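Local coordinates for Non-fluorescent flavoprotein (Photobacterium phosphoreum, PDB 1FVP) that binds flavin mononucleotide carrying a covalently attached myristate, within a homodimer of the bacterial luciferase family, and may have alkanal monooxygenase-type activity, at residues 9-21 with 145-157. Numbering follows the deposited sequence.
Sequences FFVNFYNKGQQEP and LKLYIENYVACTQ. With FMA (6-(3-tetradecanoic acid) flavine mononucleotide), chain E.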
ATOM      1  N   PHE A   9       4.609  10.032   0.594  1.00 21.52           N
ATOM      2  CA  PHE A   9       3.171   9.713   0.535  1.00 20.49           C
ATOM      3  C   PHE A   9       2.466  10.851  -0.223  1.00 21.04           C
ATOM      4  O   PHE A   9       3.018  11.950  -0.317  1.00 21.15           O
ATOM      5  CB  PHE A   9       2.560   9.491   1.890  1.00 18.88           C
ATOM      6  CG  PHE A   9       2.149  10.709   2.662  1.00 17.35           C
ATOM      7  CD1 PHE A   9       0.865  11.236   2.515  1.00 16.45           C
ATOM      8  CD2 PHE A   9       3.047  11.317   3.534  1.00 16.86           C
ATOM      9  CE1 PHE A   9       0.483  12.352   3.233  1.00 15.89           C
ATOM     10  CE2 PHE A   9       2.681  12.451   4.270  1.00 16.11           C
ATOM     11  CZ  PHE A   9       1.393  12.956   4.096  1.00 15.52           C
ATOM     12  N   PHE A  10       1.278  10.534  -0.670  1.00 21.27           N
ATOM     13  CA  PHE A  10       0.399  11.418  -1.427  1.00 21.67           C
ATOM     14  C   PHE A  10      -1.050  11.261  -0.929  1.00 22.96           C
ATOM     15  O   PHE A  10      -1.438  10.110  -0.646  1.00 23.26           O
ATOM     16  CB  PHE A  10       0.392  11.065  -2.910  1.00 19.76           C
ATOM     17  CG  PHE A  10       1.665  10.828  -3.626  1.00 19.01           C
ATOM     18  CD1 PHE A  10       2.245   9.574  -3.663  1.00 18.79           C
ATOM     19  CD2 PHE A  10       2.294  11.869  -4.307  1.00 19.20           C
ATOM     20  CE1 PHE A  10       3.428   9.359  -4.351  1.00 19.42           C
ATOM     21  CE2 PHE A  10       3.492  11.697  -5.000  1.00 18.62           C
ATOM     22  CZ  PHE A  10       4.052  10.417  -5.021  1.00 19.16           C
ATOM     23  N   VAL A  11      -1.815  12.346  -0.876  1.00 23.79           N
ATOM     24  CA  VAL A  11      -3.218  12.107  -0.453  1.00 25.91           C
ATOM     25  C   VAL A  11      -3.844  11.636  -1.761  1.00 28.01           C
ATOM     26  O   VAL A  11      -3.113  11.521  -2.764  1.00 29.01           O
ATOM     27  CB  VAL A  11      -3.820  13.297   0.248  1.00 25.68           C
ATOM     28  CG1 VAL A  11      -3.018  13.722   1.483  1.00 25.78           C
ATOM     29  CG2 VAL A  11      -3.995  14.462  -0.703  1.00 26.58           C
ATOM     30  N   ASN A  12      -5.103  11.347  -1.786  1.00 30.26           N
ATOM     31  CA  ASN A  12      -5.784  10.877  -3.013  1.00 32.43           C
ATOM     32  C   ASN A  12      -7.090  11.674  -2.974  1.00 34.62           C
ATOM     33  O   ASN A  12      -8.048  11.315  -2.272  1.00 34.72           O
ATOM     34  CB  ASN A  12      -5.910   9.383  -3.039  1.00 32.91           C
ATOM     35  CG  ASN A  12      -6.735   8.780  -4.155  1.00 33.64           C
ATOM     36  OD1 ASN A  12      -6.958   9.385  -5.220  1.00 33.64           O
ATOM     37  ND2 ASN A  12      -7.205   7.548  -3.917  1.00 33.42           N
ATOM     38  N   PHE A  13      -7.004  12.755  -3.731  1.00 36.88           N
ATOM     39  CA  PHE A  13      -8.180  13.652  -3.780  1.00 39.39           C
ATOM     40  C   PHE A  13      -8.267  14.442  -5.068  1.00 40.64           C
ATOM     41  O   PHE A  13      -7.267  14.612  -5.797  1.00 41.34           O
ATOM     42  CB  PHE A  13      -8.056  14.530  -2.533  1.00 41.27           C
ATOM     43  CG  PHE A  13      -9.410  14.748  -1.933  1.00 43.23           C
ATOM     44  CD1 PHE A  13     -10.325  15.562  -2.600  1.00 44.15           C
ATOM     45  CD2 PHE A  13      -9.741  14.135  -0.733  1.00 43.74           C
ATOM     46  CE1 PHE A  13     -11.590  15.772  -2.075  1.00 45.03           C
ATOM     47  CE2 PHE A  13     -11.005  14.339  -0.178  1.00 44.36           C
ATOM     48  CZ  PHE A  13     -11.921  15.154  -0.864  1.00 45.09           C
ATOM     49  N   TYR A  14      -9.478  14.930  -5.326  1.00 41.55           N
ATOM     50  CA  TYR A  14      -9.739  15.725  -6.541  1.00 42.13           C
ATOM     51  C   TYR A  14      -9.558  17.211  -6.241  1.00 42.87           C
ATOM     52  O   TYR A  14     -10.083  17.809  -5.297  1.00 42.34           O
ATOM     53  CB  TYR A  14     -11.059  15.346  -7.204  1.00 41.57           C
ATOM     54  CG  TYR A  14     -11.132  13.908  -7.691  1.00 40.99           C
ATOM     55  CD1 TYR A  14     -10.042  13.297  -8.333  1.00 40.61           C
ATOM     56  CD2 TYR A  14     -12.305  13.170  -7.531  1.00 40.23           C
ATOM     57  CE1 TYR A  14     -10.122  11.986  -8.789  1.00 40.34           C
ATOM     58  CE2 TYR A  14     -12.392  11.861  -7.986  1.00 39.95           C
ATOM     59  CZ  TYR A  14     -11.306  11.271  -8.609  1.00 40.09           C
ATOM     60  OH  TYR A  14     -11.431   9.976  -9.032  1.00 40.02           O
ATOM     61  N   ASN A  15      -8.736  17.749  -7.120  1.00 44.21           N
ATOM     62  CA  ASN A  15      -8.262  19.116  -7.214  1.00 45.48           C
ATOM     63  C   ASN A  15      -7.889  19.645  -5.826  1.00 46.12           C
ATOM     64  O   ASN A  15      -8.637  20.362  -5.157  1.00 45.96           O
ATOM     65  CB  ASN A  15      -9.159  20.063  -8.003  1.00 46.18           C
ATOM     66  CG  ASN A  15     -10.515  20.274  -7.356  1.00 46.82           C
ATOM     67  OD1 ASN A  15     -11.399  19.421  -7.518  1.00 47.62           O
ATOM     68  ND2 ASN A  15     -10.664  21.369  -6.614  1.00 47.17           N
ATOM     69  N   LYS A  16      -6.680  19.239  -5.460  1.00 47.15           N
ATOM     70  CA  LYS A  16      -6.114  19.675  -4.164  1.00 48.23           C
ATOM     71  C   LYS A  16      -5.754  21.151  -4.395  1.00 49.47           C
ATOM     72  O   LYS A  16      -5.633  21.564  -5.573  1.00 49.23           O
ATOM     73  CB  LYS A  16      -4.884  18.895  -3.766  1.00 47.50           C
ATOM     74  CG  LYS A  16      -5.079  17.474  -3.261  1.00 46.49           C
ATOM     75  CD  LYS A  16      -5.288  17.354  -1.770  1.00 44.93           C
ATOM     76  CE  LYS A  16      -6.594  17.849  -1.237  1.00 44.59           C
ATOM     77  NZ  LYS A  16      -7.795  17.328  -1.904  1.00 42.65           N
ATOM     78  N   GLY A  17      -5.621  21.870  -3.291  1.00 50.61           N
ATOM     79  CA  GLY A  17      -5.257  23.303  -3.384  1.00 51.69           C
ATOM     80  C   GLY A  17      -6.021  23.913  -4.559  1.00 52.40           C
ATOM     81  O   GLY A  17      -7.260  23.793  -4.596  1.00 52.71           O
ATOM     82  N   GLN A  18      -5.275  24.505  -5.481  1.00 52.89           N
ATOM     83  CA  GLN A  18      -5.954  25.123  -6.647  1.00 53.34           C
ATOM     84  C   GLN A  18      -5.803  24.275  -7.900  1.00 53.07           C
ATOM     85  O   GLN A  18      -6.767  24.144  -8.670  1.00 52.82           O
ATOM     86  CB  GLN A  18      -5.520  26.571  -6.832  1.00 54.30           C
ATOM     87  CG  GLN A  18      -5.729  27.440  -5.609  1.00 55.10           C
ATOM     88  CD  GLN A  18      -7.156  27.697  -5.203  1.00 55.40           C
ATOM     89  OE1 GLN A  18      -7.452  27.884  -4.014  1.00 56.00           O
ATOM     90  NE2 GLN A  18      -8.061  27.719  -6.178  1.00 54.97           N
ATOM     91  N   GLN A  19      -4.626  23.735  -8.080  1.00 53.03           N
ATOM     92  CA  GLN A  19      -4.216  22.877  -9.193  1.00 53.07           C
ATOM     93  C   GLN A  19      -5.395  22.210  -9.892  1.00 52.82           C
ATOM     94  O   GLN A  19      -6.225  21.561  -9.234  1.00 53.15           O
ATOM     95  CB  GLN A  19      -3.197  21.809  -8.716  1.00 53.10           C
ATOM     96  CG  GLN A  19      -3.285  21.590  -7.228  1.00 53.79           C
ATOM     97  CD  GLN A  19      -2.220  20.861  -6.478  1.00 54.29           C
ATOM     98  OE1 GLN A  19      -1.271  20.256  -6.979  1.00 54.60           O
ATOM     99  NE2 GLN A  19      -2.372  20.908  -5.140  1.00 54.09           N
ATOM    100  N   GLU A  20      -5.440  22.378 -11.205  1.00 52.26           N
ATOM    101  CA  GLU A  20      -6.480  21.810 -12.072  1.00 51.39           C
ATOM    102  C   GLU A  20      -6.278  20.295 -12.109  1.00 50.41           C
ATOM    103  O   GLU A  20      -5.129  19.866 -12.278  1.00 50.57           O
ATOM    104  CB  GLU A  20      -6.410  22.325 -13.502  1.00 52.61           C
ATOM    105  CG  GLU A  20      -6.417  23.831 -13.753  1.00 54.01           C
ATOM    106  CD  GLU A  20      -7.375  24.652 -12.934  1.00 54.94           C
ATOM    107  OE1 GLU A  20      -8.582  24.469 -12.868  1.00 55.36           O
ATOM    108  OE2 GLU A  20      -6.800  25.572 -12.295  1.00 55.40           O
ATOM    109  N   PRO A  21      -7.357  19.563 -11.940  1.00 49.55           N
ATOM    110  CA  PRO A  21      -7.418  18.103 -11.910  1.00 48.63           C
ATOM    111  C   PRO A  21      -6.374  17.289 -12.628  1.00 47.48           C
ATOM    112  O   PRO A  21      -6.019  16.185 -12.168  1.00 47.42           O
ATOM    113  CB  PRO A  21      -8.821  17.809 -12.456  1.00 49.08           C
ATOM    114  CG  PRO A  21      -9.644  18.955 -11.922  1.00 49.53           C
ATOM    115  CD  PRO A  21      -8.710  20.132 -11.719  1.00 49.33           C
ATOM    116  N   LEU A 145       0.313  25.802   2.214  1.00 27.74           N
ATOM    117  CA  LEU A 145      -0.120  24.510   2.782  1.00 27.82           C
ATOM    118  C   LEU A 145      -1.554  24.633   3.285  1.00 29.18           C
ATOM    119  O   LEU A 145      -2.256  23.612   3.376  1.00 29.04           O
ATOM    120  CB  LEU A 145       0.916  24.025   3.774  1.00 25.27           C
ATOM    121  CG  LEU A 145       0.733  22.765   4.575  1.00 23.57           C
ATOM    122  CD1 LEU A 145       1.222  21.540   3.827  1.00 23.15           C
ATOM    123  CD2 LEU A 145       1.536  22.892   5.869  1.00 22.56           C
ATOM    124  N   LYS A 146      -1.971  25.863   3.560  1.00 30.79           N
ATOM    125  CA  LYS A 146      -3.326  26.160   4.043  1.00 32.11           C
ATOM    126  C   LYS A 146      -4.325  26.146   2.887  1.00 32.73           C
ATOM    127  O   LYS A 146      -5.497  26.543   3.028  1.00 32.94           O
ATOM    128  CB  LYS A 146      -3.457  27.459   4.821  1.00 32.97           C
ATOM    129  CG  LYS A 146      -4.781  27.623   5.565  1.00 33.85           C
ATOM    130  CD  LYS A 146      -4.890  28.934   6.316  1.00 35.72           C
ATOM    131  CE  LYS A 146      -3.923  29.025   7.481  1.00 36.61           C
ATOM    132  NZ  LYS A 146      -4.183  30.208   8.342  1.00 37.14           N
ATOM    133  N   LEU A 147      -3.834  25.675   1.757  1.00 33.41           N
ATOM    134  CA  LEU A 147      -4.646  25.563   0.548  1.00 34.23           C
ATOM    135  C   LEU A 147      -4.776  24.093   0.187  1.00 35.26           C
ATOM    136  O   LEU A 147      -5.805  23.681  -0.380  1.00 35.92           O
ATOM    137  CB  LEU A 147      -4.115  26.505  -0.525  1.00 34.24           C
ATOM    138  CG  LEU A 147      -5.137  27.584  -0.915  1.00 34.67           C
ATOM    139  CD1 LEU A 147      -4.988  28.787  -0.005  1.00 34.59           C
ATOM    140  CD2 LEU A 147      -4.936  27.962  -2.374  1.00 34.48           C
ATOM    141  N   TYR A 148      -3.756  23.321   0.534  1.00 36.12           N
ATOM    142  CA  TYR A 148      -3.782  21.866   0.255  1.00 36.39           C
ATOM    143  C   TYR A 148      -4.810  21.200   1.177  1.00 36.81           C
ATOM    144  O   TYR A 148      -5.496  20.241   0.795  1.00 36.58           O
ATOM    145  CB  TYR A 148      -2.392  21.257   0.418  1.00 36.49           C
ATOM    146  CG  TYR A 148      -2.227  19.954  -0.323  1.00 37.49           C
ATOM    147  CD1 TYR A 148      -2.064  19.981  -1.712  1.00 38.10           C
ATOM    148  CD2 TYR A 148      -2.235  18.715   0.317  1.00 37.57           C
ATOM    149  CE1 TYR A 148      -1.900  18.802  -2.435  1.00 38.75           C
ATOM    150  CE2 TYR A 148      -2.070  17.527  -0.395  1.00 38.07           C
ATOM    151  CZ  TYR A 148      -1.906  17.568  -1.772  1.00 38.53           C
ATOM    152  OH  TYR A 148      -1.746  16.417  -2.495  1.00 38.17           O
ATOM    153  N   ILE A 149      -4.911  21.732   2.385  1.00 37.17           N
ATOM    154  CA  ILE A 149      -5.798  21.334   3.456  1.00 37.15           C
ATOM    155  C   ILE A 149      -7.212  21.919   3.325  1.00 37.67           C
ATOM    156  O   ILE A 149      -8.192  21.173   3.258  1.00 37.52           O
ATOM    157  CB  ILE A 149      -5.299  21.767   4.886  1.00 36.15           C
ATOM    158  CG1 ILE A 149      -3.793  21.630   5.046  1.00 35.52           C
ATOM    159  CG2 ILE A 149      -6.131  20.983   5.941  1.00 36.76           C
ATOM    160  CD1 ILE A 149      -3.229  20.197   5.160  1.00 35.70           C
ATOM    161  N   GLU A 150      -7.296  23.238   3.324  1.00 38.53           N
ATOM    162  CA  GLU A 150      -8.581  23.929   3.213  1.00 39.94           C
ATOM    163  C   GLU A 150      -9.487  23.280   2.175  1.00 40.61           C
ATOM    164  O   GLU A 150     -10.725  23.397   2.291  1.00 40.86           O
ATOM    165  CB  GLU A 150      -8.491  25.424   2.926  1.00 40.60           C
ATOM    166  CG  GLU A 150      -9.018  26.348   4.016  1.00 41.06           C
ATOM    167  CD  GLU A 150      -8.586  27.780   3.966  1.00 41.41           C
ATOM    168  OE1 GLU A 150      -7.440  28.134   4.203  1.00 41.67           O
ATOM    169  OE2 GLU A 150      -9.544  28.532   3.672  1.00 41.63           O
ATOM    170  N   ASN A 151      -8.882  22.630   1.199  1.00 41.22           N
ATOM    171  CA  ASN A 151      -9.653  21.929   0.156  1.00 42.07           C
ATOM    172  C   ASN A 151     -10.046  20.558   0.735  1.00 42.91           C
ATOM    173  O   ASN A 151     -11.218  20.168   0.659  1.00 42.78           O
ATOM    174  CB  ASN A 151      -8.870  21.805  -1.146  1.00 41.46           C
ATOM    175  CG  ASN A 151      -8.920  23.109  -1.915  1.00 41.02           C
ATOM    176  OD1 ASN A 151      -7.868  23.685  -2.178  1.00 40.83           O
ATOM    177  ND2 ASN A 151     -10.143  23.537  -2.212  1.00 41.02           N
ATOM    178  N   TYR A 152      -9.018  19.918   1.274  1.00 43.74           N
ATOM    179  CA  TYR A 152      -9.096  18.600   1.894  1.00 44.82           C
ATOM    180  C   TYR A 152     -10.223  18.528   2.917  1.00 45.50           C
ATOM    181  O   TYR A 152     -10.846  17.446   3.001  1.00 45.58           O
ATOM    182  CB  TYR A 152      -7.723  18.135   2.464  1.00 45.65           C
ATOM    183  CG  TYR A 152      -7.898  17.247   3.675  1.00 46.40           C
ATOM    184  CD1 TYR A 152      -8.007  17.817   4.949  1.00 47.08           C
ATOM    185  CD2 TYR A 152      -8.057  15.870   3.551  1.00 46.90           C
ATOM    186  CE1 TYR A 152      -8.257  17.026   6.071  1.00 47.98           C
ATOM    187  CE2 TYR A 152      -8.293  15.065   4.665  1.00 47.41           C
ATOM    188  CZ  TYR A 152      -8.396  15.641   5.925  1.00 47.85           C
ATOM    189  OH  TYR A 152      -8.639  14.849   7.017  1.00 47.83           O
ATOM    190  N   VAL A 153     -10.481  19.583   3.674  1.00 46.46           N
ATOM    191  CA  VAL A 153     -11.548  19.571   4.678  1.00 47.76           C
ATOM    192  C   VAL A 153     -12.912  19.953   4.102  1.00 49.25           C
ATOM    193  O   VAL A 153     -13.832  20.063   4.938  1.00 49.55           O
ATOM    194  CB  VAL A 153     -11.275  20.339   5.980  1.00 46.94           C
ATOM    195  CG1 VAL A 153     -10.280  19.636   6.887  1.00 46.85           C
ATOM    196  CG2 VAL A 153     -10.875  21.779   5.732  1.00 46.82           C
ATOM    197  N   ALA A 154     -13.025  20.134   2.803  1.00 50.89           N
ATOM    198  CA  ALA A 154     -14.333  20.446   2.189  1.00 52.63           C
ATOM    199  C   ALA A 154     -15.162  19.148   2.324  1.00 54.22           C
ATOM    200  O   ALA A 154     -16.365  19.144   2.626  1.00 54.31           O
ATOM    201  CB  ALA A 154     -14.197  20.818   0.731  1.00 52.26           C
ATOM    202  N   CYS A 155     -14.428  18.060   2.103  1.00 55.75           N
ATOM    203  CA  CYS A 155     -14.903  16.677   2.168  1.00 56.95           C
ATOM    204  C   CYS A 155     -15.217  16.247   3.608  1.00 57.85           C
ATOM    205  O   CYS A 155     -16.402  16.086   3.977  1.00 58.59           O
ATOM    206  CB  CYS A 155     -13.937  15.704   1.517  1.00 56.52           C
ATOM    207  SG  CYS A 155     -12.554  15.064   2.504  1.00 56.22           S
ATOM    208  N   THR A 156     -14.187  16.051   4.399  1.00 58.27           N
ATOM    209  CA  THR A 156     -14.283  15.640   5.795  1.00 59.07           C
ATOM    210  C   THR A 156     -15.124  16.707   6.504  1.00 59.64           C
ATOM    211  O   THR A 156     -14.951  17.873   6.124  1.00 59.27           O
ATOM    212  CB  THR A 156     -12.868  15.572   6.487  1.00 59.26           C
ATOM    213  OG1 THR A 156     -11.886  15.372   5.421  1.00 59.38           O
ATOM    214  CG2 THR A 156     -12.788  14.517   7.591  1.00 59.30           C
ATOM    215  N   GLN A 157     -15.934  16.270   7.429  1.00 60.64           N
ATOM    216  CA  GLN A 157     -16.809  17.189   8.217  1.00 61.80           C
ATOM    217  C   GLN A 157     -15.945  17.724   9.359  1.00 62.09           C
ATOM    218  O   GLN A 157     -15.712  17.000  10.349  1.00 62.13           O
ATOM    219  CB  GLN A 157     -18.039  16.398   8.665  1.00 62.91           C
ATOM    220  CG  GLN A 157     -18.547  15.452   7.581  1.00 64.07           C
ATOM    221  CD  GLN A 157     -19.324  14.256   8.057  1.00 65.02           C
ATOM    222  OE1 GLN A 157     -19.391  13.879   9.231  1.00 65.26           O
ATOM    223  NE2 GLN A 157     -19.970  13.583   7.090  1.00 65.34           N
TER
HETATM  224  N1  FMA E 232     -12.939  10.825 -11.841  1.00 45.94           N
HETATM  225  C2  FMA E 232     -13.573  12.000 -11.830  1.00 45.56           C
HETATM  226  O2  FMA E 232     -14.703  12.254 -11.638  1.00 45.04           O
HETATM  227  N3  FMA E 232     -12.784  13.192 -12.089  1.00 45.34           N
HETATM  228  C4  FMA E 232     -11.454  13.122 -12.330  1.00 45.54           C
HETATM  229  O4  FMA E 232     -10.886  14.179 -12.534  1.00 45.52           O
HETATM  230  C4A FMA E 232     -10.801  11.846 -12.339  1.00 45.73           C
HETATM  231  N5  FMA E 232      -9.522  11.641 -12.564  1.00 45.71           N
HETATM  232  C5A FMA E 232      -8.862  10.472 -12.576  1.00 45.40           C
HETATM  233  C6  FMA E 232      -7.503  10.362 -12.840  1.00 45.12           C
HETATM  234  C7  FMA E 232      -6.928   9.110 -12.818  1.00 45.05           C
HETATM  235  C7M FMA E 232      -5.403   8.862 -13.092  1.00 45.06           C
HETATM  236  C8  FMA E 232      -7.701   7.926 -12.556  1.00 45.07           C
HETATM  237  C8M FMA E 232      -7.111   6.556 -12.529  1.00 44.61           C
HETATM  238  C9  FMA E 232      -9.047   8.073 -12.307  1.00 45.43           C
HETATM  239  C9A FMA E 232      -9.674   9.284 -12.312  1.00 45.72           C
HETATM  240  N10 FMA E 232     -11.019   9.506 -12.077  1.00 46.32           N
HETATM  241  C10 FMA E 232     -11.678  10.669 -12.060  1.00 46.02           C
HETATM  242  C1B FMA E 232     -11.923   8.300 -11.802  1.00 47.30           C
HETATM  243  C2B FMA E 232     -12.140   7.422 -13.110  1.00 48.37           C
HETATM  244  O2B FMA E 232     -12.092   8.268 -14.225  1.00 48.52           O
HETATM  245  C3B FMA E 232     -13.514   6.801 -12.937  1.00 49.20           C
HETATM  246  O3' FMA E 232     -14.445   7.745 -12.596  1.00 49.01           O
HETATM  247  C4B FMA E 232     -13.455   5.631 -11.951  1.00 50.16           C
HETATM  248  O4' FMA E 232     -12.055   5.444 -11.514  1.00 50.02           O
HETATM  249  C5B FMA E 232     -13.930   4.377 -12.724  1.00 51.10           C
HETATM  250  O5' FMA E 232     -13.909   3.249 -11.679  1.00 52.18           O
HETATM  251  P   FMA E 232     -15.077   2.212 -11.453  1.00 52.84           P
HETATM  252  O1P FMA E 232     -15.971   2.519 -12.710  1.00 52.51           O
HETATM  253  O2P FMA E 232     -14.426   0.930 -11.628  1.00 52.77           O
HETATM  254  O3P FMA E 232     -15.530   2.375 -10.172  1.00 52.34           O
HETATM  255  C1' FMA E 232      -7.166  12.806 -15.375  1.00 45.60           C
HETATM  256  O1' FMA E 232      -5.900  12.810 -15.619  1.00 45.47           O
HETATM  257  O2' FMA E 232      -7.962  13.380 -16.155  1.00 45.55           O
HETATM  258  C2' FMA E 232      -7.484  12.614 -13.940  1.00 45.20           C
HETATM  259  C3' FMA E 232      -6.735  11.574 -13.134  1.00 44.87           C
HETATM  260  C4' FMA E 232      -5.785  12.124 -12.138  1.00 44.74           C
HETATM  261  C5' FMA E 232      -5.141  11.245 -11.092  1.00 43.90           C
HETATM  262  C6' FMA E 232      -4.903  11.843  -9.752  1.00 43.27           C
HETATM  263  C7' FMA E 232      -6.030  12.658  -9.138  1.00 42.67           C
HETATM  264  C8' FMA E 232      -5.676  13.428  -7.932  1.00 42.21           C
HETATM  265  C9' FMA E 232      -4.964  12.723  -6.769  1.00 41.71           C
HETATM  266  C11 FMA E 232      -3.468  12.863  -6.868  1.00 41.46           C
HETATM  267  C12 FMA E 232      -2.656  11.708  -7.339  1.00 41.19           C
HETATM  268  C13 FMA E 232      -2.219  10.649  -6.396  1.00 41.35           C
HETATM  269  C14 FMA E 232      -0.762  10.552  -6.060  1.00 41.21           C
HETATM  270  C15 FMA E 232      -0.005   9.405  -6.654  1.00 41.07           C
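Leu147 O receives Gly17 CA at 3.1 Å in a CA-H...O contact, with Gly17 N 3.4 Å from the same Leu147 O. Here the loop leaving strand 6-11 meets helix 138-155 in the curled β/α fold of the bacterial luciferase family. The helix is kinked here, at Leu147 and Glu150 among others, whose backbone nitrogens lack a bond to the preceding turn. Gly17, with its positive phi, brings the loop backbone to within 4.2 Å of the helix, measured between Gly17 CA and Tyr148 CA.

Tyr148 buries more surface than any other residue of the contact. Lys16 crosses its ring at about a right angle, its CD over one face, 3.6 Å from the ring centroid and 20° off the normal, a CH-pi contact. Bends at chi2 (-89°), chi3 and chi4 fold the lysine chain over the ring. Gln19 brings its amide to the ring edge, NE2 near the ring plane and close to CE1 and CD1. Near the hydroxyl end of the ring, Val11 CG2 lies 3.6 Å from Tyr148 CE2; His131 of strand 126-134 touches both residues.

Toward the C-terminal end of the helix, Phe13, whose ring also meets Tyr51, presents its edge to the sulfur of Cys155 in the model, though Cys155 is too close to its neighbours there and its placement is doubtful. The same loop also lines a flavin pocket shared by the two subunits. Phe10 turns a ring face to the tail of the myristate chain, with CB 3.4 Å from FMA C14. Tyr14 lays a ring face against the flavin, and its OH is hydrogen-bonded to Lys61 O of the second subunit.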